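Long-range contacts in putative NADPH:quinone oxidoreductase (Ralstonia eutropha, PDB 3IUP), which probably catalyses the NADPH-dependent reduction of quinones or related substrates, and binds NADPH: residues A[38-46]-A[147-156]; A[93-102]-A[116-127]. All blocks are in the same frame, centred on the assembly; numbering follows the deposited sequence.

Interaction 1 (A[38-46]-A[147-156]). With NDP (NADPH dihydro-nicotinamide-adenine-dinucleotide phosphate), chain C.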
loop_
_atom_site.group_PDB
_atom_site.type_symbol
_atom_site.label_atom_id
_atom_site.label_comp_id
_atom_site.label_asym_id
_atom_site.label_seq_id
_atom_site.Cartn_x
_atom_site.Cartn_y
_atom_site.Cartn_z
ATOM N N ARG A 38 32.342 23.857 12.634
ATOM C CA ARG A 38 32.390 24.788 11.503
ATOM C C ARG A 38 32.022 23.965 10.263
ATOM O O ARG A 38 32.808 23.138 9.825
ATOM C CB ARG A 38 33.799 25.387 11.328
ATOM C CG ARG A 38 33.868 26.461 10.213
ATOM C CD ARG A 38 35.234 27.072 10.026
ATOM N NE ARG A 38 36.153 26.054 9.564
ATOM C CZ ARG A 38 37.243 25.643 10.214
ATOM N NH1 ARG A 38 37.625 26.225 11.349
ATOM N NH2 ARG A 38 37.991 24.694 9.689
ATOM N N ILE A 39 30.837 24.207 9.696
ATOM C CA ILE A 39 30.332 23.346 8.620
ATOM C C ILE A 39 30.957 23.785 7.285
ATOM O O ILE A 39 30.920 24.955 6.931
ATOM C CB ILE A 39 28.799 23.356 8.557
ATOM C CG1 ILE A 39 28.213 22.867 9.890
ATOM C CG2 ILE A 39 28.318 22.460 7.394
ATOM C CD1 ILE A 39 26.724 23.131 10.059
ATOM N N GLU A 40 31.566 22.827 6.590
ATOM C CA GLU A 40 32.277 23.108 5.332
ATOM C C GLU A 40 31.655 22.415 4.119
ATOM O O GLU A 40 32.072 22.677 2.974
ATOM C CB GLU A 40 33.763 22.755 5.474
ATOM C CG GLU A 40 34.403 23.634 6.537
ATOM C CD GLU A 40 35.880 23.462 6.692
ATOM O OE1 GLU A 40 36.433 22.522 6.135
ATOM O OE2 GLU A 40 36.498 24.354 7.337
ATOM N N ALA A 41 30.671 21.540 4.347
ATOM C CA ALA A 41 30.076 20.766 3.248
ATOM C C ALA A 41 28.702 20.272 3.671
ATOM O O ALA A 41 28.577 19.552 4.660
ATOM C CB ALA A 41 30.943 19.595 2.822
ATOM N N SER A 42 27.677 20.630 2.916
ATOM C CA SER A 42 26.335 20.137 3.181
ATOM C C SER A 42 25.570 20.050 1.848
ATOM O O SER A 42 25.507 21.029 1.122
ATOM C CB SER A 42 25.641 21.081 4.154
ATOM O OG SER A 42 24.339 20.697 4.462
ATOM N N PRO A 43 24.976 18.896 1.547
ATOM C CA PRO A 43 24.378 18.715 0.242
ATOM C C PRO A 43 22.991 19.309 0.188
ATOM O O PRO A 43 22.331 19.413 1.216
ATOM C CB PRO A 43 24.330 17.190 0.116
ATOM C CG PRO A 43 24.087 16.730 1.497
ATOM C CD PRO A 43 24.920 17.662 2.340
ATOM N N LEU A 44 22.559 19.698 -1.022
ATOM C CA LEU A 44 21.188 20.062 -1.308
ATOM C C LEU A 44 20.458 18.830 -1.841
ATOM O O LEU A 44 20.527 18.493 -3.029
ATOM C CB LEU A 44 21.143 21.187 -2.341
ATOM C CG LEU A 44 21.342 22.569 -1.757
ATOM C CD1 LEU A 44 21.901 23.521 -2.818
ATOM C CD2 LEU A 44 19.999 23.079 -1.178
ATOM N N ASN A 45 19.845 18.093 -0.944
ATOM C CA ASN A 45 19.149 16.872 -1.310
ATOM C C ASN A 45 17.660 17.247 -1.533
ATOM O O ASN A 45 17.164 18.277 -1.008
ATOM C CB ASN A 45 19.240 15.857 -0.197
ATOM C CG ASN A 45 20.631 15.315 0.046
ATOM O OD1 ASN A 45 21.441 15.123 -0.891
ATOM N ND2 ASN A 45 20.928 15.022 1.356
ATOM N N PRO A 46 16.913 16.384 -2.226
ATOM C CA PRO A 46 15.476 16.629 -2.453
ATOM C C PRO A 46 14.675 16.853 -1.178
ATOM O O PRO A 46 13.853 17.749 -1.158
ATOM C CB PRO A 46 15.035 15.359 -3.197
ATOM C CG PRO A 46 16.264 15.002 -4.012
ATOM C CD PRO A 46 17.374 15.185 -2.956
ATOM N N PRO A 147 35.653 17.348 4.662
ATOM C CA PRO A 147 34.202 17.518 4.851
ATOM C C PRO A 147 33.376 17.170 3.600
ATOM O O PRO A 147 32.362 16.486 3.723
ATOM C CB PRO A 147 34.086 19.003 5.206
ATOM C CG PRO A 147 35.346 19.187 6.059
ATOM C CD PRO A 147 36.408 18.482 5.250
ATOM N N ALA A 148 33.826 17.600 2.420
ATOM C CA ALA A 148 33.142 17.202 1.175
ATOM C C ALA A 148 32.960 15.693 1.049
ATOM O O ALA A 148 31.856 15.214 0.713
ATOM C CB ALA A 148 33.844 17.730 -0.039
ATOM N N ASP A 149 34.020 14.938 1.339
ATOM C CA ASP A 149 33.960 13.478 1.292
ATOM C C ASP A 149 32.897 12.880 2.223
ATOM O O ASP A 149 32.354 11.831 1.930
ATOM C CB ASP A 149 35.348 12.834 1.625
ATOM C CG ASP A 149 36.409 13.127 0.578
ATOM O OD1 ASP A 149 36.061 13.316 -0.620
ATOM O OD2 ASP A 149 37.610 13.177 0.936
ATOM N N GLY A 150 32.602 13.545 3.333
ATOM C CA GLY A 150 31.626 13.062 4.296
ATOM C C GLY A 150 30.320 13.798 4.384
ATOM O O GLY A 150 29.523 13.531 5.269
ATOM N N ALA A 151 30.090 14.719 3.465
ATOM C CA ALA A 151 28.949 15.633 3.539
ATOM C C ALA A 151 27.603 14.911 3.458
ATOM O O ALA A 151 26.585 15.424 3.927
ATOM C CB ALA A 151 29.062 16.628 2.413
ATOM N N SER A 152 27.635 13.768 2.777
ATOM C CA SER A 152 26.434 13.011 2.450
ATOM C C SER A 152 26.507 11.644 3.105
ATOM O O SER A 152 26.130 10.653 2.501
ATOM C CB SER A 152 26.333 12.862 0.926
ATOM O OG SER A 152 26.042 14.118 0.309
ATOM N N SER A 153 26.987 11.585 4.345
ATOM C CA SER A 153 27.238 10.300 5.005
ATOM C C SER A 153 25.965 9.605 5.477
ATOM O O SER A 153 25.983 8.393 5.760
ATOM C CB SER A 153 28.141 10.508 6.235
ATOM O OG SER A 153 29.425 10.838 5.812
ATOM N N PHE A 154 24.891 10.352 5.656
ATOM C CA PHE A 154 23.702 9.778 6.306
ATOM C C PHE A 154 22.561 9.451 5.350
ATOM O O PHE A 154 22.118 8.294 5.265
ATOM C CB PHE A 154 23.202 10.680 7.429
ATOM C CG PHE A 154 24.139 10.794 8.596
ATOM C CD1 PHE A 154 23.980 9.972 9.700
ATOM C CD2 PHE A 154 25.140 11.755 8.621
ATOM C CE1 PHE A 154 24.823 10.089 10.819
ATOM C CE2 PHE A 154 25.985 11.881 9.713
ATOM C CZ PHE A 154 25.833 11.048 10.820
ATOM N N VAL A 155 22.017 10.464 4.682
ATOM C CA VAL A 155 20.715 10.343 4.064
ATOM C C VAL A 155 20.745 9.265 2.946
ATOM O O VAL A 155 20.012 8.264 2.978
ATOM C CB VAL A 155 20.232 11.714 3.535
ATOM C CG1 VAL A 155 18.963 11.642 2.644
ATOM C CG2 VAL A 155 19.965 12.696 4.769
ATOM N N ASN A 156 21.617 9.446 1.981
ATOM C CA ASN A 156 21.693 8.465 0.877
ATOM C C ASN A 156 22.316 7.116 1.241
ATOM O O ASN A 156 21.710 6.047 0.929
ATOM C CB ASN A 156 22.246 9.080 -0.421
ATOM C CG ASN A 156 21.254 10.042 -1.070
ATOM O OD1 ASN A 156 20.072 10.105 -0.687
ATOM N ND2 ASN A 156 21.742 10.842 -2.052
HETATM P PA NDP C . 19.601 12.889 -7.181
HETATM O O1A NDP C . 20.984 12.463 -7.153
HETATM O O2A NDP C . 19.291 14.335 -7.245
HETATM O O5B NDP C . 18.964 12.135 -8.510
HETATM C C5B NDP C . 17.560 12.309 -8.730
HETATM C C4B NDP C . 17.139 11.401 -9.845
HETATM O O4B NDP C . 15.761 11.590 -9.981
HETATM C C3B NDP C . 17.812 11.737 -11.187
HETATM O O3B NDP C . 18.340 10.623 -11.876
HETATM C C2B NDP C . 16.652 12.314 -12.029
HETATM O O2B NDP C . 16.721 11.995 -13.418
HETATM C C1B NDP C . 15.457 11.630 -11.381
HETATM N N9A NDP C . 14.203 12.379 -11.531
HETATM C C8A NDP C . 14.032 13.712 -11.217
HETATM N N7A NDP C . 12.739 14.035 -11.401
HETATM C C5A NDP C . 12.057 12.910 -11.823
HETATM C C6A NDP C . 10.719 12.639 -12.173
HETATM N N6A NDP C . 9.762 13.582 -12.230
HETATM N N1A NDP C . 10.372 11.360 -12.555
HETATM C C2A NDP C . 11.296 10.364 -12.633
HETATM N N3A NDP C . 12.601 10.631 -12.288
HETATM C C4A NDP C . 12.977 11.871 -11.894
HETATM O O3 NDP C . 18.695 12.351 -5.955
HETATM P PN NDP C . 19.203 11.622 -4.671
HETATM O O1N NDP C . 20.019 10.462 -4.935
HETATM O O2N NDP C . 19.749 12.589 -3.660
HETATM O O5D NDP C . 17.775 11.100 -4.083
HETATM C C5D NDP C . 17.102 10.017 -4.743
HETATM C C4D NDP C . 15.686 9.885 -4.192
HETATM O O4D NDP C . 15.800 9.249 -2.902
HETATM C C3D NDP C . 14.905 11.201 -3.999
HETATM O O3D NDP C . 13.539 11.043 -4.328
HETATM C C2D NDP C . 15.035 11.417 -2.500
HETATM O O2D NDP C . 14.044 12.245 -1.910
HETATM C C1D NDP C . 14.924 9.964 -2.031
HETATM N N1N NDP C . 15.336 9.762 -0.623
HETATM C C2N NDP C . 14.352 9.417 0.243
HETATM C C3N NDP C . 14.610 9.222 1.574
HETATM C C7N NDP C . 13.526 8.703 2.499
HETATM O O7N NDP C . 13.845 8.656 3.853
HETATM N N7N NDP C . 12.304 8.326 2.101
HETATM C C4N NDP C . 16.011 9.112 2.036
HETATM C C5N NDP C . 17.033 9.493 0.994
HETATM C C6N NDP C . 16.650 9.797 -0.306
HETATM P P2B NDP C . 16.529 13.154 -14.568
HETATM O O1X NDP C . 17.939 13.603 -14.976
HETATM O O2X NDP C . 15.703 14.339 -14.078
HETATM O O3X NDP C . 15.806 12.416 -15.706
HETATM O O HOH W 1 23.663 13.630 -0.760
#

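Interaction 2 (A[93-102]-A[116-127])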
loop_
_atom_site.group_PDB
_atom_site.type_symbol
_atom_site.label_atom_id
_atom_site.label_comp_id
_atom_site.label_asym_id
_atom_site.label_seq_id
_atom_site.Cartn_x
_atom_site.Cartn_y
_atom_site.Cartn_z
ATOM N N PRO A 93 15.186 26.724 9.987
ATOM C CA PRO A 93 16.494 26.375 9.510
ATOM C C PRO A 93 16.396 25.225 8.510
ATOM O O PRO A 93 15.408 24.488 8.496
ATOM C CB PRO A 93 17.230 25.941 10.789
ATOM C CG PRO A 93 16.331 26.150 11.899
ATOM C CD PRO A 93 14.954 26.275 11.370
ATOM N N VAL A 94 17.405 25.060 7.667
ATOM C CA VAL A 94 17.317 24.071 6.598
ATOM C C VAL A 94 18.618 23.294 6.537
ATOM O O VAL A 94 19.677 23.808 6.913
ATOM C CB VAL A 94 17.003 24.764 5.243
ATOM C CG1 VAL A 94 16.875 23.718 4.113
ATOM C CG2 VAL A 94 15.728 25.565 5.341
ATOM N N GLY A 95 18.541 22.055 6.055
ATOM C CA GLY A 95 19.696 21.243 5.773
ATOM C C GLY A 95 19.809 20.114 6.763
ATOM O O GLY A 95 20.168 20.328 7.918
ATOM N N ASN A 96 19.503 18.895 6.312
ATOM C CA ASN A 96 19.503 17.732 7.203
ATOM C C ASN A 96 20.878 17.364 7.692
ATOM O O ASN A 96 21.046 17.089 8.873
ATOM C CB ASN A 96 18.919 16.483 6.521
ATOM C CG ASN A 96 17.421 16.491 6.497
ATOM O OD1 ASN A 96 16.786 16.604 7.546
ATOM N ND2 ASN A 96 16.827 16.310 5.311
ATOM N N GLU A 97 21.847 17.307 6.784
ATOM C CA GLU A 97 23.123 16.675 7.059
ATOM C C GLU A 97 24.264 17.522 6.535
ATOM O O GLU A 97 24.086 18.333 5.616
ATOM C CB GLU A 97 23.212 15.260 6.406
ATOM C CG GLU A 97 23.245 15.248 4.905
ATOM C CD GLU A 97 23.318 13.853 4.270
ATOM O OE1 GLU A 97 23.784 12.901 4.952
ATOM O OE2 GLU A 97 23.004 13.764 3.049
ATOM N N GLY A 98 25.425 17.331 7.127
ATOM C CA GLY A 98 26.635 17.978 6.629
ATOM C C GLY A 98 27.865 17.558 7.380
ATOM O O GLY A 98 27.821 16.681 8.259
ATOM N N ALA A 99 28.960 18.211 7.067
ATOM C CA ALA A 99 30.239 17.813 7.626
ATOM C C ALA A 99 31.096 19.022 7.808
ATOM O O ALA A 99 30.914 20.041 7.115
ATOM C CB ALA A 99 30.937 16.790 6.691
ATOM N N GLY A 100 31.987 18.945 8.797
ATOM C CA GLY A 100 32.899 20.034 9.035
ATOM C C GLY A 100 33.905 19.688 10.111
ATOM O O GLY A 100 34.131 18.516 10.430
ATOM N N VAL A 101 34.466 20.728 10.706
ATOM C CA VAL A 101 35.514 20.571 11.699
ATOM C C VAL A 101 35.042 21.040 13.080
ATOM O O VAL A 101 34.403 22.074 13.203
ATOM C CB VAL A 101 36.750 21.342 11.284
ATOM C CG1 VAL A 101 37.850 21.227 12.367
ATOM C CG2 VAL A 101 37.261 20.809 9.951
ATOM N N VAL A 102 35.357 20.261 14.103
ATOM C CA VAL A 102 35.016 20.613 15.472
ATOM C C VAL A 102 36.029 21.621 15.966
ATOM O O VAL A 102 37.228 21.319 16.041
ATOM C CB VAL A 102 35.003 19.406 16.415
ATOM C CG1 VAL A 102 34.776 19.881 17.867
ATOM C CG2 VAL A 102 33.911 18.373 16.023
ATOM N N GLY A 116 38.838 19.129 17.193
ATOM C CA GLY A 116 39.693 19.178 16.024
ATOM C C GLY A 116 39.424 18.144 14.969
ATOM O O GLY A 116 40.028 18.213 13.898
ATOM N N LYS A 117 38.479 17.239 15.216
ATOM C CA LYS A 117 38.144 16.206 14.260
ATOM C C LYS A 117 37.213 16.713 13.161
ATOM O O LYS A 117 36.438 17.645 13.343
ATOM C CB LYS A 117 37.514 15.025 14.975
ATOM C CG LYS A 117 38.426 14.415 16.066
ATOM C CD LYS A 117 38.888 13.065 15.721
ATOM C CE LYS A 117 39.668 12.432 16.870
ATOM N NZ LYS A 117 40.965 13.112 17.002
ATOM N N THR A 118 37.327 16.045 12.024
ATOM C CA THR A 118 36.394 16.187 10.928
ATOM C C THR A 118 35.288 15.184 11.148
ATOM O O THR A 118 35.529 13.958 11.236
ATOM C CB THR A 118 37.102 15.992 9.563
ATOM O OG1 THR A 118 38.097 17.003 9.447
ATOM C CG2 THR A 118 36.095 16.157 8.399
ATOM N N VAL A 119 34.073 15.726 11.235
ATOM C CA VAL A 119 32.869 14.976 11.550
ATOM C C VAL A 119 31.741 15.252 10.561
ATOM O O VAL A 119 31.727 16.275 9.901
ATOM C CB VAL A 119 32.367 15.305 12.991
ATOM C CG1 VAL A 119 33.474 14.958 14.031
ATOM C CG2 VAL A 119 31.859 16.745 13.136
ATOM N N ALA A 120 30.799 14.308 10.505
ATOM C CA ALA A 120 29.498 14.486 9.834
ATOM C C ALA A 120 28.410 14.393 10.885
ATOM O O ALA A 120 28.553 13.691 11.904
ATOM C CB ALA A 120 29.283 13.412 8.727
ATOM N N ALA A 121 27.311 15.079 10.652
ATOM C CA ALA A 121 26.128 14.990 11.548
ATOM C C ALA A 121 24.876 15.121 10.752
ATOM O O ALA A 121 24.879 15.824 9.735
ATOM C CB ALA A 121 26.180 16.075 12.610
ATOM N N ILE A 122 23.774 14.491 11.205
ATOM C CA ILE A 122 22.470 14.725 10.603
ATOM C C ILE A 122 21.627 15.534 11.594
ATOM O O ILE A 122 20.590 15.156 12.030
ATOM C CB ILE A 122 21.751 13.435 10.016
ATOM C CG1 ILE A 122 20.478 13.806 9.249
ATOM C CG2 ILE A 122 21.429 12.438 11.062
ATOM C CD1 ILE A 122 19.949 12.722 8.303
ATOM N N GLY A 123 22.100 16.707 11.892
ATOM C CA GLY A 123 21.561 17.489 13.005
ATOM C C GLY A 123 20.404 18.366 12.614
ATOM O O GLY A 123 19.743 18.928 13.484
ATOM N N GLY A 124 20.158 18.539 11.309
ATOM C CA GLY A 124 19.282 19.618 10.886
ATOM C C GLY A 124 20.013 20.955 11.007
ATOM O O GLY A 124 21.066 21.082 11.695
ATOM N N ALA A 125 19.451 21.971 10.356
ATOM C CA ALA A 125 20.028 23.325 10.372
ATOM C C ALA A 125 21.498 23.323 9.933
ATOM O O ALA A 125 22.328 24.113 10.404
ATOM C CB ALA A 125 19.880 23.986 11.778
HETATM N N MSE A 126 21.820 22.484 8.957
HETATM C CA MSE A 126 23.227 22.376 8.530
HETATM C C MSE A 126 23.639 23.407 7.498
HETATM O O MSE A 126 24.839 23.543 7.228
HETATM C CB MSE A 126 23.594 20.971 8.059
HETATM C CG MSE A 126 23.192 19.854 8.991
HETATM SE SE MSE A 126 24.200 19.985 10.701
HETATM C CE MSE A 126 25.821 19.548 10.080
ATOM N N TYR A 127 22.682 24.163 6.949
ATOM C CA TYR A 127 23.007 25.278 6.050
ATOM C C TYR A 127 23.297 26.521 6.928
ATOM O O TYR A 127 22.485 27.449 7.048
ATOM C CB TYR A 127 21.920 25.589 5.043
ATOM C CG TYR A 127 21.562 24.434 4.134
ATOM C CD1 TYR A 127 22.339 23.283 4.034
ATOM C CD2 TYR A 127 20.381 24.476 3.406
ATOM C CE1 TYR A 127 21.948 22.240 3.200
ATOM C CE2 TYR A 127 19.998 23.447 2.585
ATOM C CZ TYR A 127 20.800 22.321 2.458
ATOM O OH TYR A 127 20.368 21.291 1.669
HETATM O O HOH W 2 16.803 21.772 9.349
HETATM O O HOH W 3 19.678 26.769 8.280
#

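Interaction 1 (A[38-46]-A[147-156])
Asn45 and Val155 meet from opposite directions, each set by its first torsion. CG of Asn45 stands anti to its carbonyl carbon (chi1 -68°), which brings ND2 to 4.0 Å from CB of Val155. In Val155 it is CG1 that stands anti to the backbone nitrogen (chi1 170°), and this methyl packs 3.3 Å from C5N of the NADPH nicotinamide ring. Asn156, next in the chain, donates from ND2 to O2N of the phosphate on the nicotinamide side, a nearly straight bond (168°) of 3.1 Å. The amide of Asn45 is fixed at both ends: ND2 donates to Glu97, while OD1 accepts from Lys368, which also bonds the cofactor, and from a water. That water lies 2.7 Å from both Asn45 OD1 and Ser152 OG, bridging the segments; the serine hydroxyl is bonded to Tyr342 as well.

Further along, the contact is plain van der Waals packing, with Ala41 and Pro43 against Ala151 and Ser152 and Glu40 against Pro147. CD of the Pro43 ring sits 3.2 Å from the carbonyl O of Ala151, and its CB and CG lie against the Ser152 hydroxyl. Ala41 CB presses on Ala151 CB at 3.5 Å and also rests on the Pro147-Ala148 peptide. Glu40 runs alongside Pro147, pointing the same way, with OE1 3.5 Å from CG of the ring. Its other oxygen, OE2, is gripped side-on by NE and NH2 of Arg38 in a salt bridge.

Glu40 and Ala41 together face Ala99, a classic beta bulge in strand 34-43. That strand pairs with strands 98-105, 130-134 and 369-372; Ala148 and Ala151 also touch Leu370 of the last, and Asn156, at the start of helix 155-169, packs on helix 183-195.

Interaction 2 (A[93-102]-A[116-127])
The Tyr127 ring turns one face to the backbone at Gly95, whose CA stands over its centre, 3.6 Å from the centroid and 12° off the normal: a CH-pi contact. The Val94 side chain slants past the CD2-CE2 side of the ring, its CG1 3.5 Å from CE2. The tyrosine hydroxyl bonds to the carbonyl O of Pro43, and the backbone N of Tyr127 donates to Val94 O in the carbonyl plane, so ring and main chain are both held. Beside it, Met126, a selenomethionine, is bent at chi2 and chi3, which places its CE 3.7 Å from the backbone N of Gly98. CB of Pro93 meets CB of Ala125 at 3.4 Å, tighter than usual packing.

Strand 98-102 follows its loop and strand 118-121 precedes the other; the two form an antiparallel pair in the sheet of the GroES-like domain of the alcohol dehydrogenase family. Gly98 with Ala121 and Gly100 with Val119 are hydrogen-bonded pairs, each joined by two bonds nearly along the C=O axis. Ala99 with Ala120 and Val101 with Thr118 are non-hydrogen-bonded pairs on one face, where the two alanine CB atoms lie 4.3 Å apart. Val101 slants across Thr118, its CG2 3.9 Å from OG1. On the other face Val119 meets the CG2 methyl of Val102 with its own CG2, also at 3.9 Å. Glu97 CG occupies the position between backbone N and carbonyl carbon (chi1 67°), and the extended chain carries OE1 to the backbone N atoms of Phe154 and Val155.

In the fold
The two contacts touch, their centres about 7 Å apart, and both build on the mixed sheet in which strands 34-43 and 98-105 are neighbours. Along the chain interaction 2 is nested inside the loop closed by interaction 1: 38-46 comes first, then 93-102 and 116-127, and last 147-156. A probable hydrogen bond joins them, Ser42 OG to Glu97 O at 2.6 Å, and Ala99 CB packs on Pro147 O at 3.3 Å. Glu97, a residue of interaction 2, bonds to both segments of interaction 1, to 38-46 and, with its carboxylate, to the backbone of 147-156. The strand pairing of interaction 2 is thereby linked through interaction 1 to Pro46, Val155 and Asn156 in the NADPH pocket.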